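Local atomic coordinates of cyanate lyase C-terminal domain-containing protein (Tetranychus urticae, PDB entry 5UK3), a protein that probably catalyses the bicarbonate-dependent breakdown of cyanate to ammonia and carbon dioxide, as a cyanase. Residues F101-L104 against F105-G109; R66-T70 against L71-H75. All coordinates share one frame; numbering follows the deposited sequence.

Interaction 1 of 2, residues F101-L104 against F105-G109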
ATOM      1  N   PHE I 101      12.655 -11.038  13.264  1.00 60.39           N
ATOM      2  CA  PHE I 101      12.453 -10.149  14.405  1.00 61.46           C
ATOM      3  C   PHE I 101      11.111  -9.451  14.299  1.00 62.26           C
ATOM      4  O   PHE I 101      10.456  -9.269  15.279  1.00 61.63           O
ATOM      5  CB  PHE I 101      13.607  -9.167  14.555  1.00 62.39           C
ATOM      6  CG  PHE I 101      14.893  -9.826  14.927  1.00 65.68           C
ATOM      7  CD1 PHE I 101      15.012 -10.538  16.113  1.00 67.09           C
ATOM      8  CD2 PHE I 101      16.005  -9.726  14.106  1.00 70.23           C
ATOM      9  CE1 PHE I 101      16.188 -11.174  16.473  1.00 67.66           C
ATOM     10  CE2 PHE I 101      17.198 -10.340  14.464  1.00 73.64           C
ATOM     11  CZ  PHE I 101      17.273 -11.102  15.645  1.00 71.94           C
ATOM     12  N   ASN I 102      10.717  -9.028  13.109  1.00 65.57           N
ATOM     13  CA  ASN I 102       9.419  -8.363  12.936  1.00 69.26           C
ATOM     14  C   ASN I 102       8.251  -9.296  13.247  1.00 67.86           C
ATOM     15  O   ASN I 102       7.308  -8.920  13.938  1.00 67.11           O
ATOM     16  CB  ASN I 102       9.365  -7.605  11.586  1.00 73.95           C
ATOM     17  CG  ASN I 102      10.296  -6.374  11.592  1.00 81.08           C
ATOM     18  OD1 ASN I 102      10.476  -5.660  12.631  1.00 86.17           O
ATOM     19  ND2 ASN I 102      10.948  -6.129  10.447  1.00 88.38           N
ATOM     20  N   GLU I 103       8.382 -10.551  12.847  1.00 67.52           N
ATOM     21  CA  GLU I 103       7.333 -11.550  13.093  1.00 66.50           C
ATOM     22  C   GLU I 103       7.210 -11.806  14.561  1.00 64.23           C
ATOM     23  O   GLU I 103       6.126 -11.949  15.105  1.00 65.28           O
ATOM     24  CB  GLU I 103       7.670 -12.845  12.386  1.00 68.08           C
ATOM     25  CG  GLU I 103       6.817 -13.998  12.811  1.00 69.88           C
ATOM     26  CD  GLU I 103       6.881 -15.121  11.819  1.00 74.30           C
ATOM     27  OE1 GLU I 103       7.558 -16.141  12.140  1.00 76.90           O
ATOM     28  OE2 GLU I 103       6.266 -14.968  10.713  1.00 76.95           O
ATOM     29  N   LEU I 104       8.351 -11.823  15.215  1.00 62.86           N
ATOM     30  CA  LEU I 104       8.394 -12.025  16.629  1.00 62.75           C
ATOM     31  C   LEU I 104       7.549 -11.006  17.371  1.00 63.59           C
ATOM     32  O   LEU I 104       6.820 -11.371  18.250  1.00 68.71           O
ATOM     33  CB  LEU I 104       9.828 -12.026  17.104  1.00 62.02           C
ATOM     34  CG  LEU I 104      10.089 -12.388  18.528  1.00 63.15           C
ATOM     35  CD1 LEU I 104       9.646 -13.822  18.706  1.00 67.82           C
ATOM     36  CD2 LEU I 104      11.565 -12.296  18.882  1.00 62.69           C
ATOM     37  N   PHE I 105       7.587  -9.739  17.000  1.00 65.38           N
ATOM     38  CA  PHE I 105       6.738  -8.723  17.669  1.00 65.11           C
ATOM     39  C   PHE I 105       5.310  -8.702  17.150  1.00 64.53           C
ATOM     40  O   PHE I 105       4.443  -8.127  17.759  1.00 63.82           O
ATOM     41  CB  PHE I 105       7.401  -7.335  17.615  1.00 65.99           C
ATOM     42  CG  PHE I 105       8.642  -7.269  18.423  1.00 68.73           C
ATOM     43  CD1 PHE I 105       8.569  -7.086  19.782  1.00 73.70           C
ATOM     44  CD2 PHE I 105       9.867  -7.497  17.860  1.00 69.99           C
ATOM     45  CE1 PHE I 105       9.717  -7.080  20.570  1.00 75.26           C
ATOM     46  CE2 PHE I 105      11.011  -7.516  18.623  1.00 70.75           C
ATOM     47  CZ  PHE I 105      10.944  -7.295  19.987  1.00 74.46           C
ATOM     48  N   LYS I 106       5.072  -9.301  16.002  1.00 65.82           N
ATOM     49  CA  LYS I 106       3.704  -9.501  15.551  1.00 68.74           C
ATOM     50  C   LYS I 106       3.019 -10.549  16.420  1.00 66.71           C
ATOM     51  O   LYS I 106       1.860 -10.379  16.778  1.00 70.87           O
ATOM     52  CB  LYS I 106       3.631  -9.860  14.053  1.00 71.61           C
ATOM     53  CG  LYS I 106       3.417  -8.644  13.177  1.00 75.03           C
ATOM     54  CD  LYS I 106       3.215  -9.010  11.714  1.00 82.09           C
ATOM     55  CE  LYS I 106       4.503  -8.854  10.900  1.00 85.09           C
ATOM     56  NZ  LYS I 106       4.385  -9.526   9.579  1.00 89.28           N
ATOM     57  N   VAL I 107       3.748 -11.584  16.785  1.00 61.95           N
ATOM     58  CA  VAL I 107       3.198 -12.650  17.578  1.00 61.81           C
ATOM     59  C   VAL I 107       3.148 -12.314  19.075  1.00 60.27           C
ATOM     60  O   VAL I 107       2.117 -12.521  19.707  1.00 62.83           O
ATOM     61  CB  VAL I 107       3.984 -13.943  17.344  1.00 62.01           C
ATOM     62  CG1 VAL I 107       3.573 -14.998  18.349  1.00 65.61           C
ATOM     63  CG2 VAL I 107       3.736 -14.465  15.954  1.00 62.77           C
ATOM     64  N   TYR I 108       4.238 -11.803  19.640  1.00 56.87           N
ATOM     65  CA  TYR I 108       4.309 -11.514  21.071  1.00 56.46           C
ATOM     66  C   TYR I 108       4.055 -10.062  21.468  1.00 56.23           C
ATOM     67  O   TYR I 108       4.121  -9.688  22.643  1.00 56.52           O
ATOM     68  CB  TYR I 108       5.646 -11.965  21.622  1.00 54.81           C
ATOM     69  CG  TYR I 108       5.825 -13.415  21.529  1.00 56.59           C
ATOM     70  CD1 TYR I 108       5.227 -14.268  22.432  1.00 59.23           C
ATOM     71  CD2 TYR I 108       6.557 -13.965  20.526  1.00 56.60           C
ATOM     72  CE1 TYR I 108       5.391 -15.654  22.345  1.00 61.75           C
ATOM     73  CE2 TYR I 108       6.734 -15.346  20.425  1.00 59.22           C
ATOM     74  CZ  TYR I 108       6.157 -16.195  21.345  1.00 61.31           C
ATOM     75  OH  TYR I 108       6.387 -17.549  21.236  1.00 64.17           O
ATOM     76  N   GLY I 109       3.751  -9.218  20.505  1.00 57.53           N
ATOM     77  CA  GLY I 109       3.622  -7.779  20.760  1.00 56.64           C
ATOM     78  C   GLY I 109       2.602  -7.455  21.816  1.00 57.42           C
ATOM     79  O   GLY I 109       2.928  -6.786  22.768  1.00 55.88           O
TER
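Leu104 and Tyr108, one helical turn apart, come together through different first torsions: in Leu104 CG lies opposite the backbone N (chi1 -173°), whereas in Tyr108 it lies opposite the carbonyl carbon (chi1 -64°), which swings the ring back toward the preceding turn. The methyl CD1 of Leu104 then meets the CD2-CE2 side of the ring, 3.6 Å from Tyr108 CD2, and the two side chains run askew to one another. Leu104 O sits at the edge of the same ring, near its plane, and also accepts the amide of Tyr108, with 3.0 Å between Tyr108 N and Leu104 O and a nearly straight N-H (168°). The preceding residue, Val107, sets CG1 over one face of the phenol, toward its rim. Phe105 repeats the edge contact one turn back, its CD2 lying 3.2 Å from Phe101 O. The backbone here mostly follows the i to i+4 ladder of helix 96-120, which precedes the two-stranded antiparallel sheet of the cyanase C-terminal domain. Val107 N donates to Glu103 O at 2.9 Å and Lys106 N to Asn102 O at 3.1 Å; the ladder slackens at Phe105, whose N makes weak bonds to the carbonyls of Phe101 and Asn102. Much of this helix surface faces other subunits of the decamer: the rings of Phe101 and Phe105 stack on Phe105 and Phe101 of a second subunit, and Tyr108 OH is hydrogen-bonded to Asn57 ND2 of that subunit. On another flank, the carboxylate of Glu103, a buried residue, forms a salt bridge with Arg100 of a third subunit.

Interaction 2 of 2, residues R66-T70 against L71-H75; sequences RICDT and LGISH
Leu71 closes helix 61-70 by a backbone hydrogen bond to Ile67, with 3.0 Å between Leu71 N and Ile67 O; the N-H points almost straight at its acceptor (174°), and Leu71 is the first residue to leave helical backbone angles. A second set of bonds lies within the last turn itself. Thr70 turns OG1 back alongside its own backbone N (chi1 -57°), and the hydroxyl donates to Arg66 O, at 2.7 Å from Thr70 OG1 to Arg66 O. Thr70 N reaches the same oxygen from the other face of its carbonyl plane, so one acceptor is gripped twice.

Apolar contacts join the helix to the loop that follows. Ile67 and Leu71 lie side by side and point the same way, CG2 of Ile67 meeting CD1 of Leu71 at 4.0 Å. Beyond Gly72 the chain doubles back past Cys68: Ile73 lays CG1 over the Cys68 backbone and brings CD1 to 3.9 Å from Cys68 SG. The sulfur also packs against the loop backbone, with Cys68 SG 3.6 Å from Ser74 O.

Ile67, Cys68 and Leu71, which are buried, join the core of the N-terminal helical domain, whose sequence belongs to the helix-turn-helix clan; Ile73 lies at its margin. Leu71 and Ile73 pack on Ala27 of helix 23-31, Leu71 also on Met38 of helix 35-42, and Ile67 on Leu49 and Leu53 of helix 46-53. The last turn keeps the carbonyls of Arg66 and Ile67 bonded through Thr70 and Leu71, while Ile67, Cys68, Leu71 and Ile73 carry the apolar packing from the helix into the loop.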
ATOM      1  N   ARG I  66      40.191   7.189  16.769  1.00 60.24           N
ATOM      2  CA  ARG I  66      40.550   5.854  17.260  1.00 60.97           C
ATOM      3  C   ARG I  66      40.011   4.698  16.420  1.00 59.59           C
ATOM      4  O   ARG I  66      40.711   3.718  16.224  1.00 57.47           O
ATOM      5  CB  ARG I  66      40.071   5.671  18.703  1.00 60.29           C
ATOM      6  CG  ARG I  66      41.105   6.013  19.710  1.00 63.58           C
ATOM      7  CD  ARG I  66      40.627   5.645  21.016  1.00 64.83           C
ATOM      8  NE  ARG I  66      41.015   4.328  21.447  1.00 67.81           N
ATOM      9  CZ  ARG I  66      40.573   3.794  22.563  1.00 72.73           C
ATOM     10  NH1 ARG I  66      40.938   2.567  22.892  1.00 75.85           N
ATOM     11  NH2 ARG I  66      39.783   4.508  23.390  1.00 76.76           N
ATOM     12  N   ILE I  67      38.772   4.816  15.944  1.00 58.27           N
ATOM     13  CA  ILE I  67      38.228   3.828  15.007  1.00 58.20           C
ATOM     14  C   ILE I  67      39.115   3.759  13.762  1.00 57.99           C
ATOM     15  O   ILE I  67      39.468   2.690  13.298  1.00 58.20           O
ATOM     16  CB  ILE I  67      36.747   4.144  14.629  1.00 57.98           C
ATOM     17  CG1 ILE I  67      35.845   3.831  15.804  1.00 57.95           C
ATOM     18  CG2 ILE I  67      36.281   3.337  13.430  1.00 57.89           C
ATOM     19  CD1 ILE I  67      34.479   4.491  15.743  1.00 59.71           C
ATOM     20  N   CYS I  68      39.459   4.915  13.219  1.00 58.08           N
ATOM     21  CA  CYS I  68      40.292   4.941  12.051  1.00 60.28           C
ATOM     22  C   CYS I  68      41.627   4.217  12.232  1.00 61.08           C
ATOM     23  O   CYS I  68      42.126   3.586  11.334  1.00 61.62           O
ATOM     24  CB  CYS I  68      40.489   6.393  11.593  1.00 65.10           C
ATOM     25  SG  CYS I  68      38.956   7.161  10.999  1.00 68.03           S
ATOM     26  N   ASP I  69      42.270   4.407  13.354  1.00 63.85           N
ATOM     27  CA  ASP I  69      43.519   3.719  13.622  1.00 67.66           C
ATOM     28  C   ASP I  69      43.375   2.244  13.770  1.00 63.36           C
ATOM     29  O   ASP I  69      44.301   1.503  13.463  1.00 62.32           O
ATOM     30  CB  ASP I  69      43.969   4.233  15.014  1.00 73.72           C
ATOM     31  CG  ASP I  69      44.692   5.566  14.980  1.00 82.73           C
ATOM     32  OD1 ASP I  69      44.749   6.137  13.863  1.00 89.06           O
ATOM     33  OD2 ASP I  69      45.104   6.061  16.099  1.00 93.92           O
ATOM     34  N   THR I  70      42.292   1.846  14.408  1.00 62.60           N
ATOM     35  CA  THR I  70      42.021   0.457  14.647  1.00 64.53           C
ATOM     36  C   THR I  70      41.878  -0.279  13.313  1.00 65.84           C
ATOM     37  O   THR I  70      42.445  -1.369  13.140  1.00 69.10           O
ATOM     38  CB  THR I  70      40.754   0.323  15.465  1.00 64.37           C
ATOM     39  OG1 THR I  70      40.913   1.055  16.685  1.00 67.06           O
ATOM     40  CG2 THR I  70      40.461  -1.138  15.770  1.00 65.56           C
ATOM     41  N   LEU I  71      41.172   0.349  12.384  1.00 65.70           N
ATOM     42  CA  LEU I  71      41.118  -0.084  11.001  1.00 69.10           C
ATOM     43  C   LEU I  71      42.348   0.448  10.263  1.00 77.20           C
ATOM     44  O   LEU I  71      43.196   1.196  10.812  1.00 83.81           O
ATOM     45  CB  LEU I  71      39.869   0.458  10.363  1.00 69.81           C
ATOM     46  CG  LEU I  71      38.547   0.079  11.074  1.00 72.53           C
ATOM     47  CD1 LEU I  71      37.359   0.856  10.529  1.00 72.23           C
ATOM     48  CD2 LEU I  71      38.265  -1.405  10.963  1.00 74.82           C
ATOM     49  N   GLY I  72      42.513   0.055   9.021  1.00 81.95           N
ATOM     50  CA  GLY I  72      43.685   0.569   8.248  1.00 86.40           C
ATOM     51  C   GLY I  72      43.712   2.060   7.985  1.00 78.90           C
ATOM     52  O   GLY I  72      44.765   2.604   7.713  1.00 86.00           O
ATOM     53  N   ILE I  73      42.560   2.708   8.094  1.00 74.38           N
ATOM     54  CA  ILE I  73      42.273   3.933   7.345  1.00 77.82           C
ATOM     55  C   ILE I  73      42.774   5.258   7.911  1.00 74.30           C
ATOM     56  O   ILE I  73      43.191   5.341   9.062  1.00 73.44           O
ATOM     57  CB  ILE I  73      40.762   4.101   7.070  1.00 79.51           C
ATOM     58  CG1 ILE I  73      39.994   4.192   8.347  1.00 83.67           C
ATOM     59  CG2 ILE I  73      40.219   2.949   6.237  1.00 80.66           C
ATOM     60  CD1 ILE I  73      38.567   4.570   8.112  1.00 89.57           C
ATOM     61  N   SER I  74      42.778   6.263   7.048  1.00 73.74           N
ATOM     62  CA  SER I  74      43.256   7.590   7.380  1.00 76.13           C
ATOM     63  C   SER I  74      42.335   8.364   8.299  1.00 76.67           C
ATOM     64  O   SER I  74      41.127   8.198   8.265  1.00 79.72           O
ATOM     65  CB  SER I  74      43.507   8.387   6.107  1.00 79.35           C
ATOM     66  OG  SER I  74      44.091   9.636   6.408  1.00 86.01           O
ATOM     67  N   HIS I  75      42.924   9.233   9.105  1.00 76.45           N
ATOM     68  CA  HIS I  75      42.175  10.043  10.046  1.00 73.71           C
ATOM     69  C   HIS I  75      41.262  10.993   9.301  1.00 74.51           C
ATOM     70  O   HIS I  75      40.320  11.527   9.866  1.00 80.67           O
ATOM     71  CB  HIS I  75      43.104  10.792  10.996  1.00 74.92           C
ATOM     72  CG  HIS I  75      44.084  11.688  10.308  1.00 76.43           C
ATOM     73  ND1 HIS I  75      45.306  11.244   9.858  1.00 77.47           N
ATOM     74  CD2 HIS I  75      44.026  13.005  10.004  1.00 77.41           C
ATOM     75  CE1 HIS I  75      45.957  12.247   9.300  1.00 79.46           C
ATOM     76  NE2 HIS I  75      45.203  13.327   9.376  1.00 78.60           N
TER

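In the fold
Interaction 1 lies in the cyanase C-terminal domain and interaction 2 in the N-terminal helical domain, with their centres about 38 Å apart. Both are local contacts, yet they sit at different places in a helix. Residues 101-109 lie inside the long helix 96-120 and are largely buried, with aromatic stacking and a salt bridge made to other subunits. Residues 66-75 span the end of helix 61-70 and the loop leading to helix 78-82; this contact is partly buried, touches no other subunit, and turns branched aliphatic side chains toward helices of its own domain. In interaction 1 the backbone bonds run through mid-helix, whereas in interaction 2 they end at the helix C-terminus.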